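Long-range contacts in competence protein PILN (Thermus thermophilus, PDB 4BHQ), which probably forms part of the inner-membrane platform that initiates type IV pilus biogenesis, its periplasmic domain likely serving dimerization: residues W53-A58 / L75-A80; A107-A112 / T148-V153. One frame throughout, in Å; residues are numbered along the deposited sequence.

Contact 1 of 2, residues W53-A58 / L75-A80; sequences WSQYLA and LRSVSA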
loop_
_atom_site.group_PDB
_atom_site.type_symbol
_atom_site.label_atom_id
_atom_site.label_comp_id
_atom_site.label_asym_id
_atom_site.label_seq_id
_atom_site.Cartn_x
_atom_site.Cartn_y
_atom_site.Cartn_z
ATOM N N TRP A 53 -4.950 6.152 9.617
ATOM C CA TRP A 53 -3.871 5.508 8.836
ATOM C C TRP A 53 -4.361 4.722 7.691
ATOM O O TRP A 53 -3.760 4.724 6.636
ATOM C CB TRP A 53 -3.130 4.552 9.781
ATOM C CG TRP A 53 -2.290 5.314 10.778
ATOM C CD1 TRP A 53 -2.431 5.406 12.157
ATOM C CD2 TRP A 53 -1.110 6.095 10.460
ATOM N NE1 TRP A 53 -1.441 6.188 12.670
ATOM C CE2 TRP A 53 -0.623 6.622 11.705
ATOM C CE3 TRP A 53 -0.425 6.377 9.279
ATOM C CZ2 TRP A 53 0.501 7.379 11.765
ATOM C CZ3 TRP A 53 0.664 7.205 9.360
ATOM C CH2 TRP A 53 1.118 7.674 10.556
ATOM N N SER A 54 -5.500 4.035 7.859
ATOM C CA SER A 54 -6.005 3.139 6.836
ATOM C C SER A 54 -6.385 3.860 5.540
ATOM O O SER A 54 -6.224 3.323 4.425
ATOM C CB SER A 54 -7.151 2.312 7.431
ATOM O OG SER A 54 -8.293 3.171 7.521
ATOM N N GLN A 55 -6.775 5.108 5.681
ATOM C CA GLN A 55 -7.106 5.967 4.492
ATOM C C GLN A 55 -5.832 6.536 3.835
ATOM O O GLN A 55 -5.761 6.652 2.610
ATOM C CB GLN A 55 -8.034 7.151 4.922
ATOM C CG GLN A 55 -9.554 6.726 5.014
ATOM C CD GLN A 55 -9.724 5.612 6.025
ATOM O OE1 GLN A 55 -9.229 5.693 7.150
ATOM N NE2 GLN A 55 -10.347 4.547 5.616
ATOM N N TYR A 56 -4.852 6.930 4.645
ATOM C CA TYR A 56 -3.594 7.461 4.105
ATOM C C TYR A 56 -2.864 6.355 3.355
ATOM O O TYR A 56 -2.314 6.581 2.282
ATOM C CB TYR A 56 -2.707 8.049 5.201
ATOM C CG TYR A 56 -3.165 9.426 5.724
ATOM C CD1 TYR A 56 -2.999 10.578 4.954
ATOM C CD2 TYR A 56 -3.743 9.560 6.989
ATOM C CE1 TYR A 56 -3.340 11.819 5.404
ATOM C CE2 TYR A 56 -4.094 10.789 7.488
ATOM C CZ TYR A 56 -3.916 11.918 6.677
ATOM O OH TYR A 56 -4.279 13.123 7.154
ATOM N N LEU A 57 -2.818 5.158 3.968
ATOM C CA LEU A 57 -2.224 3.990 3.281
ATOM C C LEU A 57 -2.996 3.639 2.012
ATOM O O LEU A 57 -2.358 3.360 0.945
ATOM C CB LEU A 57 -2.174 2.810 4.273
ATOM C CG LEU A 57 -1.622 1.462 3.792
ATOM C CD1 LEU A 57 -0.230 1.697 3.171
ATOM C CD2 LEU A 57 -1.578 0.448 4.970
ATOM N N ALA A 58 -4.306 3.612 2.062
ATOM C CA ALA A 58 -5.045 3.331 0.772
ATOM C C ALA A 58 -4.659 4.362 -0.305
ATOM O O ALA A 58 -4.418 4.008 -1.434
ATOM C CB ALA A 58 -6.603 3.369 1.014
ATOM N N LEU A 75 -8.092 1.195 -3.648
ATOM C CA LEU A 75 -8.406 0.907 -2.262
ATOM C C LEU A 75 -8.944 2.166 -1.564
ATOM O O LEU A 75 -8.491 3.267 -1.826
ATOM C CB LEU A 75 -7.175 0.269 -1.556
ATOM C CG LEU A 75 -6.700 -1.036 -2.295
ATOM C CD1 LEU A 75 -5.397 -1.525 -1.744
ATOM C CD2 LEU A 75 -7.764 -2.129 -2.048
ATOM N N ARG A 76 -9.864 1.977 -0.613
ATOM C CA ARG A 76 -10.453 3.045 0.157
ATOM C C ARG A 76 -10.064 2.942 1.605
ATOM O O ARG A 76 -10.094 3.948 2.375
ATOM C CB ARG A 76 -12.002 3.010 0.055
ATOM C CG ARG A 76 -12.460 3.225 -1.355
ATOM C CD ARG A 76 -12.005 4.710 -1.763
ATOM N NE ARG A 76 -12.350 4.911 -3.161
ATOM C CZ ARG A 76 -11.712 5.725 -3.972
ATOM N NH1 ARG A 76 -10.638 6.438 -3.498
ATOM N NH2 ARG A 76 -12.180 5.871 -5.175
ATOM N N SER A 77 -9.714 1.733 2.029
ATOM C CA SER A 77 -9.252 1.545 3.406
ATOM C C SER A 77 -8.400 0.322 3.459
ATOM O O SER A 77 -8.748 -0.722 2.898
ATOM C CB SER A 77 -10.465 1.416 4.384
ATOM O OG SER A 77 -9.949 1.189 5.704
ATOM N N VAL A 78 -7.247 0.444 4.091
ATOM C CA VAL A 78 -6.390 -0.717 4.303
ATOM C C VAL A 78 -5.927 -0.697 5.758
ATOM O O VAL A 78 -5.051 0.125 6.132
ATOM C CB VAL A 78 -5.132 -0.659 3.400
ATOM C CG1 VAL A 78 -4.218 -1.847 3.723
ATOM C CG2 VAL A 78 -5.497 -0.621 1.881
ATOM N N SER A 79 -6.469 -1.588 6.576
ATOM C CA SER A 79 -6.115 -1.613 8.009
ATOM C C SER A 79 -5.301 -2.874 8.239
ATOM O O SER A 79 -5.494 -3.872 7.592
ATOM C CB SER A 79 -7.387 -1.631 8.897
ATOM O OG SER A 79 -7.793 -2.990 9.102
ATOM N N ALA A 80 -4.332 -2.826 9.111
ATOM C CA ALA A 80 -3.470 -3.967 9.386
ATOM C C ALA A 80 -3.572 -4.305 10.860
ATOM O O ALA A 80 -3.809 -3.427 11.677
ATOM C CB ALA A 80 -2.023 -3.588 9.022
#
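Helix 53-58 crosses strand 77-80 at 120° between their N-to-C directions and 5.8 Å between axes, with Ser54 beside Val78 and Ala58 beside Leu75. Val78 N donates to Ser54 O at 3.1 Å, above the carbonyl plane; that oxygen also takes the helical bond from Ala58 N, pinning the first helical turn to the strand edge. Ser54, small enough for this approach, turns OG into the crowded position between its backbone N and carbonyl carbon (chi1 75°). There it donates to Gln55 OE1 at 2.7 Å and lies 3.2 Å from Ser77 OG. Gln55 starts away from the strand, but its bend at chi2 (60°) folds the amide back, and NE2 makes a weak bond to Arg76 O at 3.3 Å. An alanine here removes the acceptor of Ser54 OG and the weak donor to Arg76 O, and would probably loosen the polar margin. Inside, the side chains of Leu57 and Val78 cross at about a right angle, CD2 touching CG1, and Ala58 CB sits 3.4 Å from Leu75 O; Leu57 also meets Leu57 of the second subunit. Polar groups at the margin and apolar ones within fasten helix 53-63 to the bulged strand 73-82.

Contact 2 of 2, residues A107-A112 / T148-V153; sequences ALQGEA and TFSARV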
loop_
_atom_site.group_PDB
_atom_site.type_symbol
_atom_site.label_atom_id
_atom_site.label_comp_id
_atom_site.label_asym_id
_atom_site.label_seq_id
_atom_site.Cartn_x
_atom_site.Cartn_y
_atom_site.Cartn_z
ATOM N N ALA A 107 -7.361 -5.717 6.604
ATOM C CA ALA A 107 -8.766 -5.577 6.204
ATOM C C ALA A 107 -8.915 -4.492 5.146
ATOM O O ALA A 107 -8.452 -3.346 5.341
ATOM C CB ALA A 107 -9.614 -5.252 7.441
ATOM N N LEU A 108 -9.561 -4.845 4.044
ATOM C CA LEU A 108 -9.612 -4.029 2.829
ATOM C C LEU A 108 -11.029 -3.645 2.442
ATOM O O LEU A 108 -11.926 -4.543 2.348
ATOM C CB LEU A 108 -9.003 -4.834 1.633
ATOM C CG LEU A 108 -7.605 -5.452 1.779
ATOM C CD1 LEU A 108 -7.147 -6.139 0.473
ATOM C CD2 LEU A 108 -6.557 -4.346 2.141
ATOM N N GLN A 109 -11.218 -2.365 2.174
ATOM C CA GLN A 109 -12.448 -1.876 1.486
ATOM C C GLN A 109 -11.950 -1.299 0.200
ATOM O O GLN A 109 -10.950 -0.509 0.186
ATOM C CB GLN A 109 -13.133 -0.786 2.295
ATOM C CG GLN A 109 -13.544 -1.239 3.650
ATOM C CD GLN A 109 -14.704 -2.203 3.558
ATOM O OE1 GLN A 109 -15.537 -2.043 2.662
ATOM N NE2 GLN A 109 -14.735 -3.235 4.429
ATOM N N GLY A 110 -12.594 -1.630 -0.902
ATOM C CA GLY A 110 -12.136 -1.117 -2.193
ATOM C C GLY A 110 -13.191 -1.017 -3.270
ATOM O O GLY A 110 -14.399 -1.241 -3.026
ATOM N N GLU A 111 -12.748 -0.731 -4.465
ATOM C CA GLU A 111 -13.589 -0.520 -5.635
ATOM C C GLU A 111 -12.811 -1.177 -6.777
ATOM O O GLU A 111 -11.591 -0.980 -6.863
ATOM C CB GLU A 111 -13.658 0.947 -6.023
ATOM C CG GLU A 111 -14.153 1.822 -4.971
ATOM C CD GLU A 111 -14.042 3.251 -5.365
ATOM O OE1 GLU A 111 -13.383 3.535 -6.411
ATOM O OE2 GLU A 111 -14.624 4.067 -4.644
ATOM N N ALA A 112 -13.535 -1.885 -7.647
ATOM C CA ALA A 112 -12.966 -2.569 -8.797
ATOM C C ALA A 112 -13.711 -2.077 -10.026
ATOM O O ALA A 112 -14.972 -1.947 -10.029
ATOM C CB ALA A 112 -13.070 -4.072 -8.640
ATOM N N THR A 148 -18.004 -2.013 -5.461
ATOM C CA THR A 148 -17.332 -1.916 -4.146
ATOM C C THR A 148 -17.102 -3.331 -3.669
ATOM O O THR A 148 -17.825 -4.266 -4.070
ATOM C CB THR A 148 -18.211 -1.123 -3.156
ATOM O OG1 THR A 148 -19.509 -1.709 -3.120
ATOM C CG2 THR A 148 -18.389 0.322 -3.657
ATOM N N PHE A 149 -16.106 -3.537 -2.832
ATOM C CA PHE A 149 -15.861 -4.859 -2.334
ATOM C C PHE A 149 -15.184 -4.782 -0.999
ATOM O O PHE A 149 -14.609 -3.716 -0.612
ATOM C CB PHE A 149 -15.045 -5.746 -3.330
ATOM C CG PHE A 149 -13.549 -5.366 -3.448
ATOM C CD1 PHE A 149 -13.132 -4.378 -4.318
ATOM C CD2 PHE A 149 -12.595 -6.013 -2.617
ATOM C CE1 PHE A 149 -11.782 -4.005 -4.452
ATOM C CE2 PHE A 149 -11.225 -5.684 -2.736
ATOM C CZ PHE A 149 -10.812 -4.675 -3.686
ATOM N N SER A 150 -15.235 -5.884 -0.273
ATOM C CA SER A 150 -14.448 -6.041 0.938
ATOM C C SER A 150 -13.839 -7.385 1.056
ATOM O O SER A 150 -14.396 -8.418 0.600
ATOM C CB SER A 150 -15.289 -5.690 2.197
ATOM O OG SER A 150 -16.252 -6.694 2.421
ATOM N N ALA A 151 -12.649 -7.391 1.649
ATOM C CA ALA A 151 -11.860 -8.599 1.771
ATOM C C ALA A 151 -10.905 -8.480 2.941
ATOM O O ALA A 151 -10.516 -7.378 3.350
ATOM C CB ALA A 151 -11.072 -8.882 0.462
ATOM N N ARG A 152 -10.477 -9.628 3.446
ATOM C CA ARG A 152 -9.370 -9.701 4.411
ATOM C C ARG A 152 -8.216 -10.487 3.747
ATOM O O ARG A 152 -8.474 -11.523 3.155
ATOM C CB ARG A 152 -9.841 -10.395 5.702
ATOM C CG ARG A 152 -10.661 -9.425 6.575
ATOM C CD ARG A 152 -11.318 -10.149 7.809
ATOM N NE ARG A 152 -12.175 -11.209 7.269
ATOM C CZ ARG A 152 -12.975 -12.012 7.949
ATOM N NH1 ARG A 152 -13.036 -11.934 9.278
ATOM N NH2 ARG A 152 -13.717 -12.903 7.275
ATOM N N VAL A 153 -6.980 -9.954 3.851
ATOM C CA VAL A 153 -5.776 -10.649 3.357
ATOM C C VAL A 153 -4.885 -11.087 4.528
ATOM O O VAL A 153 -4.507 -10.259 5.366
ATOM C CB VAL A 153 -4.979 -9.785 2.336
ATOM C CG1 VAL A 153 -3.559 -10.326 2.123
ATOM C CG2 VAL A 153 -5.725 -9.770 0.989
#
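Thr148 stands opposite Glu111, a non-hydrogen-bonded antiparallel pair whose CA atoms come within 4.3 Å; its CA-H points at Gly110 O. A beta-branched residue suits this extended backbone. Phe149 follows in a hydrogen-bonded pair with Gly110: Gly110 N gives to Phe149 O in the carbonyl plane at 2.9 Å, and Phe149 N returns a bond of 2.9 Å to Gly110 O from above its plane. With CG in the crowded position between backbone N and carbonyl carbon (chi1 73°), the ring swings across the neighbouring strand, so Gly110 CA lies over one ring face, a CH-pi contact 4.1 Å from the centroid. A CB on Gly110 would probably clash with Phe149 CE1, which explains the glycine. The Ala112 methyl meets CD1, and Phe121 and Leu118 of helix 115-124 pack on the ring. Ser150 faces the other way, beside Gln109, whose bent chain brings NE2 to 3.4 Å from Ser150 CB; Ser150 OG is hydrogen-bonded to Gln136 of strand 131-141. Ala151 pairs with Leu108 through two bonds, the one from Leu108 N to Ala151 O running 2.8 Å nearly along the C=O axis, and its methyl takes little room on the buried face. Arg152 lies beside Ala107 and sends its guanidinium to Glu134. Val153 is buried, and its CG2 reaches Leu108 CD1 at 3.9 Å, the side chains crossing obliquely. The alternation makes a two-faced sheet: Phe149 and Leu108, joined by Val153, form an apolar side, Leu108 and Val153 reaching Phe60 of the second subunit, while Thr148, Ser150 and Arg152 carry polar groups on the other.

From the N terminus, helix 53-63 leads through a short connection into strand 73-82, and contact 1 closes that loop. The chain then passes through helix 85-93 to strand 102-112; contact 2 closes a second, longer loop, which includes helix 115-124 and strand 131-141 before strand 146-156 returns. The two loops follow in series, neither nested nor crossed, yet they meet in space, their centres 10 Å apart. Strand 73-82 is the neighbour of strand 102-112: Ser79 O with Ala107 N and Arg76 N with Gln109 O are probable hydrogen bonds, and Val78 packs on Leu108. Contact 1 therefore ties the first helix to an outer strand, contact 2 joins the two central strands, and both reach the second subunit.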